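Cytosol aminopeptidase (Coxiella burnetii, PDB 3IJ3) probably acts as a manganese-dependent metalloaminopeptidase of the M17 family, releasing amino acids from the N termini of peptides. Local coordinates at residues A[243-248]-A[346-352]; A[354-360]-A[444-450]; A[376-380]-A[439-443]. All coordinates share one frame; numbering follows the deposited sequence.

Contact 1. Residues A[243-248]-A[346-352]; sequences PKVTLV and AVKEDPD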
loop_
_atom_site.group_PDB
_atom_site.type_symbol
_atom_site.label_atom_id
_atom_site.label_comp_id
_atom_site.label_asym_id
_atom_site.label_seq_id
_atom_site.Cartn_x
_atom_site.Cartn_y
_atom_site.Cartn_z
ATOM N N PRO A 243 -5.855 40.066 35.091
ATOM C CA PRO A 243 -6.552 38.882 34.583
ATOM C C PRO A 243 -5.573 37.851 34.091
ATOM O O PRO A 243 -4.613 38.202 33.433
ATOM C CB PRO A 243 -7.376 39.424 33.404
ATOM C CG PRO A 243 -7.491 40.878 33.656
ATOM C CD PRO A 243 -6.228 41.277 34.343
ATOM N N LYS A 244 -5.849 36.585 34.389
ATOM C CA LYS A 244 -4.969 35.509 33.997
ATOM C C LYS A 244 -5.223 35.051 32.567
ATOM O O LYS A 244 -6.329 34.645 32.222
ATOM C CB LYS A 244 -5.112 34.326 34.952
ATOM C CG LYS A 244 -4.578 34.550 36.358
ATOM C CD LYS A 244 -4.777 33.275 37.190
ATOM C CE LYS A 244 -4.057 33.328 38.541
ATOM N NZ LYS A 244 -4.555 34.392 39.395
ATOM N N VAL A 245 -4.190 35.151 31.738
ATOM C CA VAL A 245 -4.217 34.653 30.355
ATOM C C VAL A 245 -3.156 33.573 30.335
ATOM O O VAL A 245 -1.980 33.866 30.614
ATOM C CB VAL A 245 -3.889 35.744 29.337
ATOM C CG1 VAL A 245 -3.726 35.136 27.911
ATOM C CG2 VAL A 245 -4.962 36.834 29.372
ATOM N N THR A 246 -3.557 32.339 30.018
ATOM C CA THR A 246 -2.648 31.205 29.998
ATOM C C THR A 246 -2.545 30.640 28.590
ATOM O O THR A 246 -3.576 30.326 27.945
ATOM C CB THR A 246 -3.081 30.095 31.003
ATOM O OG1 THR A 246 -3.109 30.635 32.334
ATOM C CG2 THR A 246 -2.108 28.832 30.931
ATOM N N LEU A 247 -1.300 30.525 28.111
ATOM C CA LEU A 247 -0.986 30.029 26.790
ATOM C C LEU A 247 -0.369 28.642 26.927
ATOM O O LEU A 247 0.463 28.408 27.808
ATOM C CB LEU A 247 0.016 30.952 26.106
ATOM C CG LEU A 247 -0.342 32.442 26.045
ATOM C CD1 LEU A 247 0.790 33.233 25.302
ATOM C CD2 LEU A 247 -1.716 32.682 25.405
ATOM N N VAL A 248 -0.811 27.732 26.074
ATOM C CA VAL A 248 -0.348 26.369 26.071
ATOM C C VAL A 248 0.124 26.004 24.668
ATOM O O VAL A 248 -0.545 26.283 23.675
ATOM C CB VAL A 248 -1.458 25.443 26.526
ATOM C CG1 VAL A 248 -0.969 23.956 26.519
ATOM C CG2 VAL A 248 -1.988 25.841 27.917
ATOM N N ALA A 346 -3.468 24.212 33.713
ATOM C CA ALA A 346 -3.931 25.566 33.440
ATOM C C ALA A 346 -5.287 25.861 34.097
ATOM O O ALA A 346 -5.497 26.942 34.649
ATOM C CB ALA A 346 -4.040 25.793 31.911
ATOM N N VAL A 347 -6.204 24.909 34.024
ATOM C CA VAL A 347 -7.566 25.124 34.537
ATOM C C VAL A 347 -7.654 25.277 36.063
ATOM O O VAL A 347 -8.581 25.904 36.560
ATOM C CB VAL A 347 -8.577 24.028 34.066
ATOM C CG1 VAL A 347 -8.766 24.070 32.551
ATOM C CG2 VAL A 347 -8.176 22.681 34.560
ATOM N N LYS A 348 -6.700 24.707 36.796
ATOM C CA LYS A 348 -6.698 24.783 38.260
ATOM C C LYS A 348 -6.742 26.208 38.800
ATOM O O LYS A 348 -7.268 26.440 39.882
ATOM C CB LYS A 348 -5.478 24.067 38.843
ATOM C CG LYS A 348 -5.494 22.554 38.695
ATOM C CD LYS A 348 -4.247 21.942 39.335
ATOM C CE LYS A 348 -4.197 20.426 39.163
ATOM N NZ LYS A 348 -5.255 19.688 39.936
ATOM N N GLU A 349 -6.197 27.160 38.053
ATOM C CA GLU A 349 -6.180 28.568 38.467
ATOM C C GLU A 349 -7.434 29.356 38.071
ATOM O O GLU A 349 -7.518 30.558 38.360
ATOM C CB GLU A 349 -4.963 29.273 37.842
ATOM C CG GLU A 349 -3.633 28.759 38.325
ATOM C CD GLU A 349 -2.459 29.546 37.779
ATOM O OE1 GLU A 349 -2.426 29.806 36.552
ATOM O OE2 GLU A 349 -1.538 29.858 38.580
ATOM N N ASP A 350 -8.389 28.713 37.393
ATOM C CA ASP A 350 -9.600 29.389 36.916
ATOM C C ASP A 350 -9.213 30.692 36.166
ATOM O O ASP A 350 -9.651 31.797 36.518
ATOM C CB ASP A 350 -10.564 29.705 38.069
ATOM C CG ASP A 350 -11.929 30.148 37.572
ATOM O OD1 ASP A 350 -12.288 29.787 36.425
ATOM O OD2 ASP A 350 -12.636 30.861 38.315
ATOM N N PRO A 351 -8.378 30.556 35.133
ATOM C CA PRO A 351 -7.912 31.716 34.401
ATOM C C PRO A 351 -9.010 32.392 33.604
ATOM O O PRO A 351 -10.058 31.779 33.336
ATOM C CB PRO A 351 -6.829 31.129 33.471
ATOM C CG PRO A 351 -7.231 29.732 33.246
ATOM C CD PRO A 351 -7.957 29.297 34.503
ATOM N N ASP A 352 -8.778 33.652 33.230
ATOM C CA ASP A 352 -9.754 34.401 32.431
ATOM C C ASP A 352 -9.833 33.865 30.999
ATOM O O ASP A 352 -10.886 33.956 30.352
ATOM C CB ASP A 352 -9.381 35.885 32.388
ATOM C CG ASP A 352 -10.518 36.767 31.917
ATOM O OD1 ASP A 352 -11.611 36.692 32.510
ATOM O OD2 ASP A 352 -10.320 37.603 31.011
HETATM O O HOH W 1 -3.573 28.956 34.358
#
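The side chain of Lys-244 runs across that of Glu-349 nearly perpendicular to it, the aliphatic part of the lysine lying over the root of the glutamate. CD of Lys-244 sits 4.1 Å from CB of Glu-349. Nearer the backbone, CB of Lys-244 rests against CB of Pro-351 at 3.9 Å. The lysine chain runs extended until its last torsion (chi4 62°), where the ammonium bends off. It makes no salt bridge with Glu-349, whose carboxylate is held instead by Lys-236 and Arg-297, with a bound sulfate close by. Two residues along the strand, Thr-246 points toward 346-352, its methyl on Ala-346 and its hydroxyl near CB of Pro-351. The methyl is trans to the backbone N while OG1 stands beside that N (chi1 -59°), a rotamer that directs CG2 at CB of Ala-346, 3.7 Å away, and the hydroxyl at a water. This contact seats the C-terminal end of helix 335-347 and the type I turn 347-350 on strand 244-252, within the central sheet of the catalytic domain. The water accepts a hydrogen bond from OG1 of Thr-246 at 2.7 Å. It donates to O of Ala-346 (2.8 Å) and to OE1 of Glu-349 (2.6 Å), so one molecule joins strand, helix end and turn. Past Pro-351 the chain swings alongside the strand. N of Asp-352 reaches O of Lys-244 at 2.8 Å, a weak hydrogen bond because it is bent to 126°, while the carboxylate of Asp-352 turns to the hydroxyl of Tyr-481.

Contact 2. Residues A[354-360]-A[444-450]; sequences IIDFSTL and PWAHFDI
The rings of Phe-357 and Phe-448 project together from neighbouring strands, nearly parallel (planes 13° apart) but offset so far that little stacks, with centroids 5.3 Å apart. CD1 of Phe-357 touches CB of Phe-448 at 3.8 Å, and CG2 of Ile-355 meets the edge of the Phe-448 ring at CD2, also 3.8 Å away. On the opposite sheet face, CG2 of Ile-354 packs against CD1 of Trp-445 at 3.9 Å. Seven backbone hydrogen bonds join the two parallel strands, from Ile-354 N to Pro-444 O through to Leu-360 N to Ile-450 O. Beside Trp-445 stands buried Asp-356, its carboxylate swung across to the neighbouring strand by a chi1 of 80°. OD2 of Asp-356 sits near the indole plane, and NE1 of Trp-445 donates to it at 2.8 Å from the anti side, 22° out of the carboxylate plane. ND1 of His-447 donates to OD1 of the same carboxylate; the modelled 2.3 Å is so short that the exact length is doubtful. The indole bond probably restrains the rotation of the carboxylate. At the far end Thr-359 bonds through OG1 to Asp-273 and through O to Lys-250, both residues of the lithium site. The end of strand 353-359 thus reaches the metal site, consistent with the M17 catalytic domain, whose metal centre lies at the C-terminal edge of its sheet.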
loop_
_atom_site.group_PDB
_atom_site.type_symbol
_atom_site.label_atom_id
_atom_site.label_comp_id
_atom_site.label_asym_id
_atom_site.label_seq_id
_atom_site.Cartn_x
_atom_site.Cartn_y
_atom_site.Cartn_z
ATOM N N ILE A 354 -7.720 30.722 28.262
ATOM C CA ILE A 354 -6.688 29.744 27.911
ATOM C C ILE A 354 -6.640 29.686 26.389
ATOM O O ILE A 354 -7.693 29.578 25.748
ATOM C CB ILE A 354 -6.971 28.315 28.422
ATOM C CG1 ILE A 354 -7.130 28.309 29.942
ATOM C CG2 ILE A 354 -5.825 27.337 27.940
ATOM C CD1 ILE A 354 -7.582 26.935 30.532
ATOM N N ILE A 355 -5.444 29.767 25.803
ATOM C CA ILE A 355 -5.298 29.612 24.356
ATOM C C ILE A 355 -4.220 28.584 24.127
ATOM O O ILE A 355 -3.104 28.690 24.688
ATOM C CB ILE A 355 -4.881 30.893 23.626
ATOM C CG1 ILE A 355 -5.917 32.002 23.815
ATOM C CG2 ILE A 355 -4.690 30.596 22.102
ATOM C CD1 ILE A 355 -5.511 33.300 23.196
ATOM N N ASP A 356 -4.541 27.545 23.361
ATOM C CA ASP A 356 -3.534 26.542 22.995
ATOM C C ASP A 356 -3.248 26.545 21.493
ATOM O O ASP A 356 -4.095 26.911 20.669
ATOM C CB ASP A 356 -3.826 25.142 23.543
ATOM C CG ASP A 356 -4.829 24.372 22.763
ATOM O OD1 ASP A 356 -4.500 23.963 21.613
ATOM O OD2 ASP A 356 -5.911 24.059 23.335
ATOM N N PHE A 357 -2.009 26.187 21.171
ATOM C CA PHE A 357 -1.527 26.109 19.791
ATOM C C PHE A 357 -0.958 24.722 19.614
ATOM O O PHE A 357 -0.121 24.277 20.417
ATOM C CB PHE A 357 -0.429 27.120 19.520
ATOM C CG PHE A 357 -0.885 28.550 19.577
ATOM C CD1 PHE A 357 -1.391 29.166 18.444
ATOM C CD2 PHE A 357 -0.788 29.264 20.741
ATOM C CE1 PHE A 357 -1.790 30.489 18.477
ATOM C CE2 PHE A 357 -1.218 30.599 20.800
ATOM C CZ PHE A 357 -1.706 31.205 19.669
ATOM N N SER A 358 -1.420 24.047 18.583
ATOM C CA SER A 358 -0.989 22.701 18.297
ATOM C C SER A 358 -0.811 22.521 16.805
ATOM O O SER A 358 -1.532 23.082 16.027
ATOM C CB SER A 358 -2.040 21.734 18.823
ATOM O OG SER A 358 -1.599 20.407 18.711
ATOM N N THR A 359 0.204 21.769 16.408
ATOM C CA THR A 359 0.422 21.500 14.990
ATOM C C THR A 359 -0.339 20.272 14.527
ATOM O O THR A 359 -0.480 19.245 15.241
ATOM C CB THR A 359 1.893 21.316 14.644
ATOM O OG1 THR A 359 2.506 20.456 15.624
ATOM C CG2 THR A 359 2.605 22.660 14.614
ATOM N N LEU A 360 -0.833 20.383 13.295
ATOM C CA LEU A 360 -1.557 19.312 12.626
ATOM C C LEU A 360 -0.603 18.281 12.079
ATOM O O LEU A 360 0.463 18.656 11.575
ATOM C CB LEU A 360 -2.279 19.877 11.395
ATOM C CG LEU A 360 -3.479 20.742 11.671
ATOM C CD1 LEU A 360 -3.913 21.577 10.516
ATOM C CD2 LEU A 360 -4.601 19.795 12.160
ATOM N N PRO A 444 -13.149 30.331 29.452
ATOM C CA PRO A 444 -13.031 30.631 28.003
ATOM C C PRO A 444 -11.750 30.017 27.451
ATOM O O PRO A 444 -10.661 30.268 27.976
ATOM C CB PRO A 444 -13.001 32.162 27.965
ATOM C CG PRO A 444 -13.680 32.563 29.192
ATOM C CD PRO A 444 -13.276 31.572 30.231
ATOM N N TRP A 445 -11.899 29.190 26.426
ATOM C CA TRP A 445 -10.767 28.440 25.846
ATOM C C TRP A 445 -10.808 28.387 24.324
ATOM O O TRP A 445 -11.843 28.039 23.729
ATOM C CB TRP A 445 -10.781 27.013 26.449
ATOM C CG TRP A 445 -9.943 26.008 25.728
ATOM C CD1 TRP A 445 -8.579 26.016 25.566
ATOM C CD2 TRP A 445 -10.417 24.810 25.091
ATOM N NE1 TRP A 445 -8.178 24.900 24.829
ATOM C CE2 TRP A 445 -9.291 24.148 24.537
ATOM C CE3 TRP A 445 -11.685 24.236 24.924
ATOM C CZ2 TRP A 445 -9.400 22.946 23.833
ATOM C CZ3 TRP A 445 -11.782 23.018 24.195
ATOM C CH2 TRP A 445 -10.640 22.410 23.665
ATOM N N ALA A 446 -9.671 28.712 23.697
ATOM C CA ALA A 446 -9.520 28.660 22.258
ATOM C C ALA A 446 -8.352 27.714 21.960
ATOM O O ALA A 446 -7.315 27.759 22.641
ATOM C CB ALA A 446 -9.231 30.068 21.644
ATOM N N HIS A 447 -8.554 26.850 20.978
ATOM C CA HIS A 447 -7.550 25.884 20.524
ATOM C C HIS A 447 -7.306 26.123 19.049
ATOM O O HIS A 447 -8.250 26.119 18.242
ATOM C CB HIS A 447 -8.071 24.471 20.767
ATOM C CG HIS A 447 -7.383 23.406 19.970
ATOM N ND1 HIS A 447 -6.111 22.959 20.255
ATOM C CD2 HIS A 447 -7.829 22.642 18.945
ATOM C CE1 HIS A 447 -5.777 22.024 19.387
ATOM N NE2 HIS A 447 -6.810 21.790 18.602
ATOM N N PHE A 448 -6.034 26.303 18.702
ATOM C CA PHE A 448 -5.622 26.524 17.351
ATOM C C PHE A 448 -4.844 25.326 16.809
ATOM O O PHE A 448 -3.855 24.869 17.446
ATOM C CB PHE A 448 -4.707 27.752 17.223
ATOM C CG PHE A 448 -5.424 29.042 17.328
ATOM C CD1 PHE A 448 -5.947 29.640 16.198
ATOM C CD2 PHE A 448 -5.586 29.668 18.545
ATOM C CE1 PHE A 448 -6.627 30.845 16.298
ATOM C CE2 PHE A 448 -6.265 30.886 18.641
ATOM C CZ PHE A 448 -6.780 31.458 17.527
ATOM N N ASP A 449 -5.307 24.796 15.683
ATOM C CA ASP A 449 -4.595 23.732 14.963
ATOM C C ASP A 449 -3.937 24.467 13.810
ATOM O O ASP A 449 -4.620 25.108 12.981
ATOM C CB ASP A 449 -5.519 22.646 14.445
ATOM C CG ASP A 449 -6.022 21.750 15.536
ATOM O OD1 ASP A 449 -5.262 21.525 16.489
ATOM O OD2 ASP A 449 -7.177 21.260 15.427
ATOM N N ILE A 450 -2.615 24.402 13.764
ATOM C CA ILE A 450 -1.850 25.118 12.732
ATOM C C ILE A 450 -0.860 24.209 11.993
ATOM O O ILE A 450 -0.426 23.190 12.543
ATOM C CB ILE A 450 -1.051 26.278 13.394
ATOM C CG1 ILE A 450 -0.069 25.722 14.432
ATOM C CG2 ILE A 450 -1.978 27.305 14.049
ATOM C CD1 ILE A 450 0.866 26.780 15.046
#

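Contact 3. Residues A[376-380]-A[439-443]; sequences FANQD and VSDQI
An ST turn at Ser-440, overlapping a type I beta turn from Ser-440 to Ile-443, shapes the loop between helix 427-436 and strand 445-454, and the side-chain amides of Asn-378 and Gln-379 grip its carbonyls. OG of Ser-440 accepts from N of Gln-442 at 3.0 Å and helps fix the turn. ND2 of Asn-378 donates to O of Ile-443 at 2.9 Å, nearly straight at 169°. The acceptor lies in the amide plane of Asn-378, though the donor is tilted from the plane of the carbonyl. CG of Asn-378 sits between its own backbone N and carbonyl carbon (chi1 68°), which carries the amide over to the turn and leaves OD1 to accept from N of Trp-445. With both ends engaged, the amide cannot easily flip. ND2 also donates to a water at 3.0 Å; that water in turn donates hydrogen bonds to O of Val-439 and to OD1 of Asp-441, the latter at 2.6 Å. Next along, the side chain of Gln-379 runs extended beyond CG, and NE2 donates to O of Asp-441 at 3.1 Å, with an angle of 160°. A second water, accepting from NE2 of Gln-379 at 2.9 Å, donates to O of Gln-442. Hence two amides and two waters serve four carbonyls of the loop. Gln-379 also occupies the N-cap position before helix 380-393, so the contact joins a strand-to-helix junction to a helix-to-strand turn, a pairing of connecting segments at one end of an alpha/beta sheet.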
loop_
_atom_site.group_PDB
_atom_site.type_symbol
_atom_site.label_atom_id
_atom_site.label_comp_id
_atom_site.label_asym_id
_atom_site.label_seq_id
_atom_site.Cartn_x
_atom_site.Cartn_y
_atom_site.Cartn_z
ATOM N N PHE A 376 -10.899 26.388 17.288
ATOM C CA PHE A 376 -11.984 25.802 18.060
ATOM C C PHE A 376 -12.110 26.641 19.332
ATOM O O PHE A 376 -11.112 27.047 19.925
ATOM C CB PHE A 376 -11.714 24.355 18.470
ATOM C CG PHE A 376 -11.595 23.385 17.319
ATOM C CD1 PHE A 376 -12.686 22.596 16.944
ATOM C CD2 PHE A 376 -10.409 23.275 16.596
ATOM C CE1 PHE A 376 -12.568 21.683 15.897
ATOM C CE2 PHE A 376 -10.297 22.367 15.541
ATOM C CZ PHE A 376 -11.350 21.566 15.211
ATOM N N ALA A 377 -13.337 26.867 19.789
ATOM C CA ALA A 377 -13.527 27.594 21.024
ATOM C C ALA A 377 -14.795 27.113 21.721
ATOM O O ALA A 377 -15.814 26.848 21.074
ATOM C CB ALA A 377 -13.567 29.099 20.791
ATOM N N ASN A 378 -14.707 26.994 23.041
ATOM C CA ASN A 378 -15.821 26.519 23.855
ATOM C C ASN A 378 -16.850 27.568 24.195
ATOM O O ASN A 378 -17.895 27.234 24.782
ATOM C CB ASN A 378 -15.341 25.818 25.122
ATOM C CG ASN A 378 -14.685 26.751 26.114
ATOM O OD1 ASN A 378 -14.497 27.935 25.841
ATOM N ND2 ASN A 378 -14.317 26.210 27.295
ATOM N N GLN A 379 -16.568 28.822 23.845
ATOM C CA GLN A 379 -17.489 29.932 24.073
ATOM C C GLN A 379 -17.633 30.733 22.785
ATOM O O GLN A 379 -16.637 31.135 22.169
ATOM C CB GLN A 379 -17.006 30.824 25.232
ATOM C CG GLN A 379 -17.121 30.099 26.608
ATOM C CD GLN A 379 -16.838 31.002 27.777
ATOM O OE1 GLN A 379 -16.798 32.222 27.634
ATOM N NE2 GLN A 379 -16.672 30.406 28.965
ATOM N N ASP A 380 -18.876 30.976 22.380
ATOM C CA ASP A 380 -19.120 31.678 21.108
ATOM C C ASP A 380 -18.572 33.111 21.025
ATOM O O ASP A 380 -18.063 33.524 19.970
ATOM C CB ASP A 380 -20.599 31.644 20.745
ATOM C CG ASP A 380 -21.100 30.235 20.341
ATOM O OD1 ASP A 380 -20.309 29.346 19.936
ATOM O OD2 ASP A 380 -22.335 30.030 20.426
ATOM N N VAL A 439 -11.076 20.666 29.861
ATOM C CA VAL A 439 -11.361 22.085 30.098
ATOM C C VAL A 439 -12.837 22.382 30.319
ATOM O O VAL A 439 -13.668 22.152 29.434
ATOM C CB VAL A 439 -10.913 22.934 28.884
ATOM C CG1 VAL A 439 -11.124 24.435 29.187
ATOM C CG2 VAL A 439 -9.454 22.681 28.539
ATOM N N SER A 440 -13.165 22.906 31.500
ATOM C CA SER A 440 -14.526 23.297 31.825
ATOM C C SER A 440 -15.119 24.275 30.804
ATOM O O SER A 440 -14.425 25.183 30.330
ATOM C CB SER A 440 -14.554 24.000 33.183
ATOM O OG SER A 440 -15.859 24.456 33.480
ATOM N N ASP A 441 -16.407 24.109 30.485
ATOM C CA ASP A 441 -17.103 25.064 29.613
ATOM C C ASP A 441 -17.148 26.456 30.249
ATOM O O ASP A 441 -17.402 27.451 29.546
ATOM C CB ASP A 441 -18.549 24.627 29.325
ATOM C CG ASP A 441 -18.644 23.477 28.337
ATOM O OD1 ASP A 441 -17.671 23.191 27.606
ATOM O OD2 ASP A 441 -19.732 22.872 28.288
ATOM N N GLN A 442 -16.911 26.543 31.563
ATOM C CA GLN A 442 -16.931 27.839 32.271
ATOM C C GLN A 442 -15.651 28.667 32.145
ATOM O O GLN A 442 -15.603 29.816 32.611
ATOM C CB GLN A 442 -17.266 27.653 33.765
ATOM C CG GLN A 442 -18.557 26.838 33.999
ATOM C CD GLN A 442 -19.745 27.353 33.195
ATOM O OE1 GLN A 442 -20.490 26.564 32.601
ATOM N NE2 GLN A 442 -19.903 28.681 33.131
ATOM N N ILE A 443 -14.604 28.080 31.569
ATOM C CA ILE A 443 -13.339 28.774 31.359
ATOM C C ILE A 443 -13.215 29.052 29.858
ATOM O O ILE A 443 -13.158 28.112 29.079
ATOM C CB ILE A 443 -12.149 27.902 31.820
ATOM C CG1 ILE A 443 -12.251 27.599 33.317
ATOM C CG2 ILE A 443 -10.813 28.587 31.505
ATOM C CD1 ILE A 443 -11.264 26.505 33.803
HETATM O O HOH W 2 -15.063 23.310 27.373
HETATM O O HOH W 3 -17.101 32.051 31.367
#

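From the N terminus, strand 244-252 comes first, and contact 1 closes a loop of about a hundred residues when the end of helix 335-347 and its turn return to it. The chain passes straight on into 354-360, which pairs with 244-252 on one side and opens contact 2. Before contact 2 closes, contact 3 opens at 376-380 and closes at 439-443, so it is nested inside the loop of contact 2, whose second segment 444-450 follows directly. Contact 1 precedes both in series. Ile-443 and Val-439 pack on Val-347, joining contacts 1 and 3, while neighbouring strands 244-252, 353-359, 445-454 and 374-377 link all three through one sheet.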